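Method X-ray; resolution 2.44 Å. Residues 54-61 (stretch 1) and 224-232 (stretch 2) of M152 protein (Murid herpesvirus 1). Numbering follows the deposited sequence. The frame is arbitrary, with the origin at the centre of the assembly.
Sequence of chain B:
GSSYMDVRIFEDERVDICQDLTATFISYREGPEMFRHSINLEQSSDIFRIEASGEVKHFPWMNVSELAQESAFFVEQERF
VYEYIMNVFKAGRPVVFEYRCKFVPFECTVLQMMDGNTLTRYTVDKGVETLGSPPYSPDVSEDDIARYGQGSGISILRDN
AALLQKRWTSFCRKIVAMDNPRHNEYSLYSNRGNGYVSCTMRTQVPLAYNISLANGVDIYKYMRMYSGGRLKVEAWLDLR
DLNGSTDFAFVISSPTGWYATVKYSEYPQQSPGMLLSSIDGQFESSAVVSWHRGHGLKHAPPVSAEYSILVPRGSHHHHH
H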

ATOM      1  N   GLY B  54     -15.999  -2.449  -0.708  1.00 50.05           N
ATOM      2  CA  GLY B  54     -17.141  -2.154   0.147  1.00 37.99           C
ATOM      3  C   GLY B  54     -16.914  -2.471   1.619  1.00 41.27           C
ATOM      4  O   GLY B  54     -17.693  -2.027   2.468  1.00 42.20           O
ATOM      5  N   GLU B  55     -15.863  -3.238   1.936  1.00 43.78           N
ATOM      6  CA  GLU B  55     -15.566  -3.583   3.338  1.00 39.83           C
ATOM      7  C   GLU B  55     -15.284  -2.344   4.180  1.00 44.31           C
ATOM      8  O   GLU B  55     -14.562  -1.427   3.747  1.00 41.99           O
ATOM      9  CB  GLU B  55     -14.381  -4.536   3.459  1.00 41.70           C
ATOM     10  CG  GLU B  55     -14.147  -4.991   4.884  1.00 39.91           C
ATOM     11  CD  GLU B  55     -13.013  -5.983   5.026  1.00 40.53           C
ATOM     12  OE1 GLU B  55     -12.226  -6.181   4.078  1.00 53.09           O
ATOM     13  OE2 GLU B  55     -12.901  -6.579   6.109  1.00 46.33           O
ATOM     14  N   VAL B  56     -15.878  -2.308   5.368  1.00 43.20           N
ATOM     15  CA  VAL B  56     -15.716  -1.176   6.258  1.00 38.32           C
ATOM     16  C   VAL B  56     -14.844  -1.592   7.439  1.00 45.25           C
ATOM     17  O   VAL B  56     -15.160  -2.552   8.153  1.00 46.73           O
ATOM     18  CB  VAL B  56     -17.047  -0.651   6.725  1.00 35.23           C
ATOM     19  CG1 VAL B  56     -16.838   0.537   7.639  1.00 36.36           C
ATOM     20  CG2 VAL B  56     -17.879  -0.238   5.517  1.00 37.91           C
ATOM     21  N   LYS B  57     -13.727  -0.885   7.612  1.00 43.94           N
ATOM     22  CA  LYS B  57     -12.770  -1.172   8.669  1.00 38.12           C
ATOM     23  C   LYS B  57     -12.747  -0.009   9.645  1.00 35.73           C
ATOM     24  O   LYS B  57     -12.523   1.136   9.257  1.00 41.80           O
ATOM     25  CB  LYS B  57     -11.382  -1.426   8.073  1.00 36.17           C
ATOM     26  CG  LYS B  57     -11.316  -2.696   7.213  1.00 37.88           C
ATOM     27  CD  LYS B  57      -9.921  -2.943   6.628  1.00 36.28           C
ATOM     28  CE  LYS B  57      -9.901  -4.240   5.822  1.00 35.19           C
ATOM     29  NZ  LYS B  57      -8.644  -4.452   5.041  1.00 34.99           N
ATOM     30  N   HIS B  58     -13.021  -0.301  10.905  1.00 36.31           N
ATOM     31  CA  HIS B  58     -13.005   0.702  11.958  1.00 36.37           C
ATOM     32  C   HIS B  58     -12.738   0.006  13.292  1.00 39.58           C
ATOM     33  O   HIS B  58     -12.512  -1.205  13.338  1.00 37.30           O
ATOM     34  CB  HIS B  58     -14.333   1.470  12.003  1.00 41.98           C
ATOM     35  CG  HIS B  58     -15.509   0.624  12.384  1.00 39.76           C
ATOM     36  ND1 HIS B  58     -15.907   0.449  13.690  1.00 45.24           N
ATOM     37  CD2 HIS B  58     -16.365  -0.097  11.625  1.00 46.59           C
ATOM     38  CE1 HIS B  58     -16.966  -0.347  13.722  1.00 42.57           C
ATOM     39  NE2 HIS B  58     -17.256  -0.700  12.483  1.00 47.99           N
ATOM     40  N   PHE B  59     -12.764   0.768  14.380  1.00 38.58           N
ATOM     41  CA  PHE B  59     -12.485   0.189  15.676  1.00 36.91           C
ATOM     42  C   PHE B  59     -13.769   0.074  16.488  1.00 40.59           C
ATOM     43  O   PHE B  59     -14.692   0.862  16.284  1.00 42.47           O
ATOM     44  CB  PHE B  59     -11.366   0.984  16.359  1.00 38.16           C
ATOM     45  CG  PHE B  59     -10.053   0.877  15.622  1.00 37.59           C
ATOM     46  CD1 PHE B  59      -9.121  -0.093  15.980  1.00 35.66           C
ATOM     47  CD2 PHE B  59      -9.787   1.686  14.523  1.00 32.81           C
ATOM     48  CE1 PHE B  59      -7.935  -0.223  15.281  1.00 36.87           C
ATOM     49  CE2 PHE B  59      -8.608   1.552  13.813  1.00 32.52           C
ATOM     50  CZ  PHE B  59      -7.682   0.604  14.186  1.00 34.45           C
ATOM     51  N   PRO B  60     -13.844  -0.931  17.379  1.00 38.15           N
ATOM     52  CA  PRO B  60     -15.100  -1.283  18.059  1.00 41.78           C
ATOM     53  C   PRO B  60     -15.642  -0.168  18.946  1.00 44.64           C
ATOM     54  O   PRO B  60     -16.835  -0.188  19.274  1.00 48.54           O
ATOM     55  CB  PRO B  60     -14.720  -2.516  18.907  1.00 41.81           C
ATOM     56  CG  PRO B  60     -13.213  -2.459  19.044  1.00 38.99           C
ATOM     57  CD  PRO B  60     -12.737  -1.831  17.749  1.00 36.86           C
ATOM     58  N   TRP B  61     -14.782   0.777  19.326  1.00 40.08           N
ATOM     59  CA  TRP B  61     -15.210   1.946  20.087  1.00 38.65           C
ATOM     60  C   TRP B  61     -15.745   3.069  19.206  1.00 45.70           C
ATOM     61  O   TRP B  61     -16.049   4.155  19.721  1.00 49.31           O
ATOM     62  CB  TRP B  61     -14.068   2.507  20.959  1.00 38.41           C
ATOM     63  CG  TRP B  61     -12.715   2.474  20.310  1.00 38.44           C
ATOM     64  CD1 TRP B  61     -11.778   1.500  20.451  1.00 32.71           C
ATOM     65  CD2 TRP B  61     -12.146   3.458  19.426  1.00 34.93           C
ATOM     66  NE1 TRP B  61     -10.661   1.806  19.712  1.00 36.06           N
ATOM     67  CE2 TRP B  61     -10.857   3.004  19.074  1.00 37.77           C
ATOM     68  CE3 TRP B  61     -12.599   4.669  18.898  1.00 39.86           C
ATOM     69  CZ2 TRP B  61     -10.007   3.725  18.210  1.00 36.20           C
ATOM     70  CZ3 TRP B  61     -11.743   5.394  18.025  1.00 38.59           C
ATOM     71  CH2 TRP B  61     -10.468   4.909  17.696  1.00 34.32           C
ATOM     72  N   ARG B 224      -0.711  -3.541   8.048  1.00 31.40           N
ATOM     73  CA  ARG B 224      -1.953  -4.119   7.532  1.00 30.35           C
ATOM     74  C   ARG B 224      -3.099  -3.830   8.490  1.00 30.71           C
ATOM     75  O   ARG B 224      -2.942  -3.969   9.712  1.00 34.36           O
ATOM     76  CB  ARG B 224      -1.806  -5.632   7.344  1.00 30.25           C
ATOM     77  CG  ARG B 224      -0.651  -6.045   6.448  1.00 34.22           C
ATOM     78  CD  ARG B 224      -0.895  -5.622   5.013  1.00 33.05           C
ATOM     79  NE  ARG B 224       0.132  -6.138   4.101  1.00 36.57           N
ATOM     80  CZ  ARG B 224       0.843  -5.378   3.277  1.00 30.70           C
ATOM     81  NH1 ARG B 224       0.641  -4.075   3.236  1.00 34.97           N
ATOM     82  NH2 ARG B 224       1.752  -5.914   2.491  1.00 29.51           N
ATOM     83  N   MET B 225      -4.249  -3.443   7.949  1.00 31.79           N
ATOM     84  CA  MET B 225      -5.434  -3.215   8.773  1.00 31.63           C
ATOM     85  C   MET B 225      -6.428  -4.328   8.478  1.00 37.18           C
ATOM     86  O   MET B 225      -6.688  -4.628   7.302  1.00 38.12           O
ATOM     87  CB  MET B 225      -6.068  -1.852   8.445  1.00 35.61           C
ATOM     88  CG  MET B 225      -7.057  -1.375   9.514  1.00 35.30           C
ATOM     89  SD  MET B 225      -7.988   0.038   8.893  1.00 28.51           S
ATOM     90  CE  MET B 225      -6.658   0.842   8.136  1.00 44.88           C
ATOM     91  N   TYR B 226      -6.974  -4.951   9.520  1.00 37.21           N
ATOM     92  CA  TYR B 226      -7.928  -6.052   9.346  1.00 36.95           C
ATOM     93  C   TYR B 226      -9.328  -5.718   9.861  1.00 42.29           C
ATOM     94  O   TYR B 226      -9.563  -4.626  10.365  1.00 40.66           O
ATOM     95  CB  TYR B 226      -7.451  -7.318  10.071  1.00 33.35           C
ATOM     96  CG  TYR B 226      -6.136  -7.832   9.565  1.00 39.10           C
ATOM     97  CD1 TYR B 226      -6.079  -8.674   8.470  1.00 40.41           C
ATOM     98  CD2 TYR B 226      -4.941  -7.478  10.191  1.00 33.41           C
ATOM     99  CE1 TYR B 226      -4.876  -9.135   8.002  1.00 37.23           C
ATOM    100  CE2 TYR B 226      -3.734  -7.946   9.730  1.00 34.68           C
ATOM    101  CZ  TYR B 226      -3.710  -8.766   8.633  1.00 37.64           C
ATOM    102  OH  TYR B 226      -2.512  -9.233   8.165  1.00 37.29           O
ATOM    103  N   SER B 227     -10.226  -6.700   9.786  1.00 47.77           N
ATOM    104  CA  SER B 227     -11.646  -6.533  10.123  1.00 47.37           C
ATOM    105  C   SER B 227     -12.005  -5.898  11.475  1.00 48.88           C
ATOM    106  O   SER B 227     -12.784  -4.944  11.526  1.00 61.31           O
ATOM    107  CB  SER B 227     -12.414  -7.861   9.962  1.00 44.20           C
ATOM    108  OG  SER B 227     -11.557  -8.993   9.955  1.00 52.96           O
ATOM    109  N   GLY B 228     -11.475  -6.423  12.570  1.00 45.45           N
ATOM    110  CA  GLY B 228     -12.059  -6.080  13.866  1.00 49.12           C
ATOM    111  C   GLY B 228     -11.305  -5.078  14.718  1.00 42.55           C
ATOM    112  O   GLY B 228     -11.197  -5.244  15.924  1.00 45.51           O
ATOM    113  N   GLY B 229     -10.783  -4.029  14.108  1.00 36.12           N
ATOM    114  CA  GLY B 229      -9.913  -3.143  14.848  1.00 38.01           C
ATOM    115  C   GLY B 229      -8.546  -3.758  15.099  1.00 39.20           C
ATOM    116  O   GLY B 229      -7.873  -3.424  16.075  1.00 41.02           O
ATOM    117  N   ARG B 230      -8.121  -4.648  14.211  1.00 38.76           N
ATOM    118  CA  ARG B 230      -6.830  -5.317  14.383  1.00 42.08           C
ATOM    119  C   ARG B 230      -5.787  -4.777  13.406  1.00 42.33           C
ATOM    120  O   ARG B 230      -6.076  -4.642  12.215  1.00 38.16           O
ATOM    121  CB  ARG B 230      -6.997  -6.826  14.212  1.00 37.97           C
ATOM    122  CG  ARG B 230      -7.938  -7.464  15.249  1.00 43.01           C
ATOM    123  CD  ARG B 230      -8.214  -8.918  14.936  1.00 46.14           C
ATOM    124  NE  ARG B 230      -9.013  -9.068  13.722  1.00 48.78           N
ATOM    125  CZ  ARG B 230      -8.915 -10.099  12.890  1.00 49.11           C
ATOM    126  NH1 ARG B 230      -8.055 -11.072  13.141  1.00 53.54           N
ATOM    127  NH2 ARG B 230      -9.670 -10.156  11.807  1.00 52.96           N
ATOM    128  N   LEU B 231      -4.588  -4.453  13.907  1.00 35.73           N
ATOM    129  CA  LEU B 231      -3.515  -3.908  13.058  1.00 32.34           C
ATOM    130  C   LEU B 231      -2.280  -4.768  13.153  1.00 32.08           C
ATOM    131  O   LEU B 231      -2.063  -5.442  14.178  1.00 38.11           O
ATOM    132  CB  LEU B 231      -3.075  -2.520  13.504  1.00 32.80           C
ATOM    133  CG  LEU B 231      -3.859  -1.241  13.381  1.00 37.08           C
ATOM    134  CD1 LEU B 231      -4.782  -1.130  14.513  1.00 37.14           C
ATOM    135  CD2 LEU B 231      -2.856  -0.121  13.466  1.00 43.05           C
ATOM    136  N   LYS B 232      -1.442  -4.684  12.122  1.00 30.43           N
ATOM    137  CA  LYS B 232      -0.192  -5.426  12.080  1.00 33.19           C
ATOM    138  C   LYS B 232       0.912  -4.553  11.502  1.00 34.34           C
ATOM    139  O   LYS B 232       0.762  -4.005  10.408  1.00 35.41           O
ATOM    140  CB  LYS B 232      -0.369  -6.685  11.227  1.00 36.52           C
ATOM    141  CG  LYS B 232       0.901  -7.443  10.899  1.00 36.32           C
ATOM    142  CD  LYS B 232       0.704  -8.940  11.127  1.00 45.39           C
ATOM    143  CE  LYS B 232      -0.077  -9.650  10.026  1.00 38.71           C
ATOM    144  NZ  LYS B 232       0.724  -9.734   8.781  1.00 50.60           N
TER

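Stretch 2 is a hairpin, and stretch 1 runs alongside its turn without joining it as a further strand: no backbone-to-backbone hydrogen bond links the two stretches, and together they bury 431 Å². The nearest CA atoms are those of Lys57 and Ser227, 5.7 Å apart, and of Phe59 and Gly229, 4.3 Å apart, so the backbones lie closer at Gly229 than at Ser227.

At the start of stretch 2, Arg224 takes no part in the contact. Its backbone instead ties the hairpin together, with Arg224 N 2.8 Å from Lys232 O and Lys232 N 2.9 Å from Arg224 O. Met225 is the first residue to engage stretch 1. The CA-to-CB bonds of Met225 and Lys57 each point toward the opposing stretch, and Lys57 CB lies 3.8 Å from Met225 SD. Beyond this apolar contact the lysine chain, m at chi1 and close to t at the remaining angles, reaches far enough to place Lys57 NZ 3.0 Å from Met225 O. This is the one hydrogen bond between the stretches, and it pairs a charged ammonium group with a main-chain carbonyl. One residue thus uses its methylene base for packing and its tip for polar bonding.

The CA-to-CB bond of Tyr226 points away from stretch 1, while its backbone continues the hairpin ladder through Tyr226 N and Arg230 O, 2.9 Å apart. At Ser227 the contact is looser: Glu55 OE2 comes within 4.1 Å of Ser227 CB, a van der Waals approach. The serine hydroxyl is engaged across the turn, where Arg230 NH2 donates to Ser227 OG at 2.9 Å.

Gly228 adds little, but Gly229 is buried and closely fitted. Its phi/psi of 74/28° would jam a CB against the preceding carbonyl oxygen, and a CB there would also lie 2.8 Å from Pro60 CD, a clash, and 3.0 Å from Phe59 CD1. The missing side chain leaves the space that the Pro60 and Phe59 rings lie against. His58 O and Gly229 N are 3.4 Å apart, yet the angle is too poor for a hydrogen bond. The CA-to-CB bond of His58 points away, and its imidazole bonds within its own stretch, from His58 ND1 to Phe59 O at 2.9 Å.

The Phe59 ring closes the contact. Although its CA-to-CB bond points sideways, the end of the side chain comes nearer to stretch 2, bringing Phe59 CE1 3.3 Å from Gly229 O. The same carbon lies 3.4 Å from Leu231 CD1, which meets the ring at its edge. Both side chains are buried, and this apolar pairing anchors stretch 1 against the returning strand.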